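Local coordinates for NTP pyrophosphohydrolase MazG-like domain-containing protein (Vibrio sp. DAT722, PDB 2Q73), which probably hydrolyses nucleoside triphosphates to monophosphates and pyrophosphate in a magnesium-dependent house-cleaning role, as a MazG-type pyrophosphohydrolase, at the interface of chains A and B. Numbering follows the deposited sequence. Chains: chain A/B, Hypothetical protein.

The interface of chains A and B. Residues chain A 24, 27, 66, 69-70, 73, 75, 77; chain B 34, 38, 55, 59.
A:His73 brings the polar ring atom NE2 against the aliphatic branches of B:Ile38, with NE2 4.1 Å from CG1. No hydrogen bond crosses here: the patch is held by apolar packing. The imidazole and the B:Ile38 side chain meet at about a right angle, and CE1 of the ring also touches the gamma-methyl CG2. At the other end of the same histidine, CB and CG rest on the methyl CG1 of B:Val55, 4.0 Å from CB. Within chain A, the carbonyl oxygen of A:Leu69 lies in the plane of the imidazole, at its edge.

B:Leu59 buries the most surface in the patch, 79 Å². Its CG stands anti to the carbonyl carbon (chi1 -71°), and the two terminal methyls spread over about one turn of the A-chain helix. CD1 lies against the backbone of A:Ala70, 3.6 Å from CA, while CD2 faces CB of A:Leu69 and the carbonyl oxygen of A:Val66. A:Val75 CG2 adds a contact to CD1 from the following loop, and the methyl CD2 of A:Leu77 touches CB of B:Leu59, the two side chains crossing at about a right angle.

Farther along, A:Leu27 and B:Leu34 point at each other tip to tip. Their CD2 methyls are 3.4 Å apart, a tight fit. A:Phe24, with CG anti to the backbone N (chi1 -177°), offers ring atom CD1 to the end methyl CD1 of B:Ile38 at 3.8 Å.

Helices 20-39 and 55-72 of chain A, with the loop from A:His73 to A:Val75 and the start of helix 77-88, thus pack against helices 16-39 and 55-72 of chain B. The magnesium ligands Glu30, Glu33, Glu58 and Asp61 lie on these same two helices of the MazG fold. A two-fold axis repeats the patch with the chains exchanged, consistent with a MazG-type helical dimer within the deposited tetramer.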
# COMPACT_ATOMS: atom_id res chain seq x y z
N PHE A 24 -1.35 -11.60 2.78
CA PHE A 24 -1.70 -10.32 2.13
C PHE A 24 -1.48 -9.14 3.09
O PHE A 24 -0.85 -8.15 2.72
CB PHE A 24 -3.13 -10.33 1.58
CG PHE A 24 -3.48 -9.06 0.83
CD1 PHE A 24 -2.88 -8.77 -0.40
CD2 PHE A 24 -4.40 -8.15 1.37
CE1 PHE A 24 -3.20 -7.56 -1.10
CE2 PHE A 24 -4.72 -6.95 0.68
CZ PHE A 24 -4.11 -6.67 -0.56
N LEU A 27 2.17 -8.49 3.37
CA LEU A 27 2.71 -7.80 2.20
C LEU A 27 2.53 -6.29 2.35
O LEU A 27 3.47 -5.52 2.10
CB LEU A 27 2.02 -8.27 0.89
CG LEU A 27 2.50 -7.50 -0.36
CD1 LEU A 27 3.92 -7.88 -0.74
CD2 LEU A 27 1.55 -7.76 -1.55
N VAL A 66 5.79 -11.53 -1.66
CA VAL A 66 5.43 -11.83 -3.04
C VAL A 66 5.62 -13.34 -3.33
O VAL A 66 4.72 -14.00 -3.85
CB VAL A 66 6.25 -10.98 -4.06
CG1 VAL A 66 6.10 -11.54 -5.45
CG2 VAL A 66 5.74 -9.53 -4.03
N LEU A 69 3.06 -15.42 -1.21
CA LEU A 69 1.75 -15.33 -1.86
C LEU A 69 1.68 -16.14 -3.15
O LEU A 69 0.66 -16.76 -3.43
CB LEU A 69 1.40 -13.87 -2.14
CG LEU A 69 0.91 -13.06 -0.94
CD1 LEU A 69 1.04 -11.59 -1.29
CD2 LEU A 69 -0.57 -13.39 -0.62
N ALA A 70 2.76 -16.15 -3.94
CA ALA A 70 2.82 -17.02 -5.13
C ALA A 70 2.59 -18.49 -4.77
O ALA A 70 1.78 -19.17 -5.39
CB ALA A 70 4.16 -16.85 -5.92
N HIS A 73 -1.11 -19.07 -3.83
CA HIS A 73 -2.03 -18.87 -4.94
C HIS A 73 -1.74 -19.72 -6.17
O HIS A 73 -2.32 -19.49 -7.24
CB HIS A 73 -2.07 -17.38 -5.30
CG HIS A 73 -2.78 -16.56 -4.26
ND1 HIS A 73 -4.15 -16.47 -4.20
CD2 HIS A 73 -2.31 -15.81 -3.24
CE1 HIS A 73 -4.50 -15.70 -3.18
NE2 HIS A 73 -3.40 -15.29 -2.58
N VAL A 75 0.95 -20.01 -7.97
CA VAL A 75 1.68 -19.28 -9.02
C VAL A 75 3.14 -19.72 -9.11
O VAL A 75 3.84 -19.81 -8.10
CB VAL A 75 1.63 -17.74 -8.76
CG1 VAL A 75 2.54 -16.98 -9.76
CG2 VAL A 75 0.19 -17.22 -8.79
N LEU A 77 6.40 -18.21 -10.37
CA LEU A 77 6.89 -16.88 -10.75
C LEU A 77 7.86 -16.91 -11.93
O LEU A 77 7.81 -16.05 -12.81
CB LEU A 77 7.53 -16.14 -9.56
CG LEU A 77 6.61 -15.67 -8.43
CD1 LEU A 77 7.46 -15.23 -7.26
CD2 LEU A 77 5.69 -14.52 -8.88
N LEU B 34 -2.76 -6.06 -7.73
CA LEU B 34 -2.65 -7.37 -7.03
C LEU B 34 -3.84 -7.58 -6.07
O LEU B 34 -4.43 -8.67 -6.05
CB LEU B 34 -1.31 -7.48 -6.28
CG LEU B 34 -1.16 -8.72 -5.38
CD1 LEU B 34 -1.20 -10.00 -6.22
CD2 LEU B 34 0.13 -8.62 -4.57
N ILE B 38 -6.50 -10.72 -6.28
CA ILE B 38 -6.69 -11.66 -5.15
C ILE B 38 -8.16 -11.61 -4.70
O ILE B 38 -8.80 -12.67 -4.47
CB ILE B 38 -5.74 -11.33 -3.98
CG1 ILE B 38 -4.29 -11.67 -4.37
CG2 ILE B 38 -6.15 -12.12 -2.71
CD1 ILE B 38 -3.21 -11.13 -3.39
N VAL B 55 -3.66 -13.18 -10.68
CA VAL B 55 -2.81 -13.02 -9.51
C VAL B 55 -1.33 -13.18 -9.91
O VAL B 55 -0.49 -12.41 -9.45
CB VAL B 55 -3.21 -13.97 -8.36
CG1 VAL B 55 -2.17 -13.93 -7.25
CG2 VAL B 55 -4.55 -13.57 -7.77
N LEU B 59 1.56 -10.42 -9.16
CA LEU B 59 2.72 -10.77 -8.29
C LEU B 59 4.03 -10.56 -9.05
O LEU B 59 4.99 -9.99 -8.50
CB LEU B 59 2.66 -12.22 -7.82
CG LEU B 59 1.57 -12.51 -6.79
CD1 LEU B 59 1.47 -14.02 -6.58
CD2 LEU B 59 1.82 -11.74 -5.48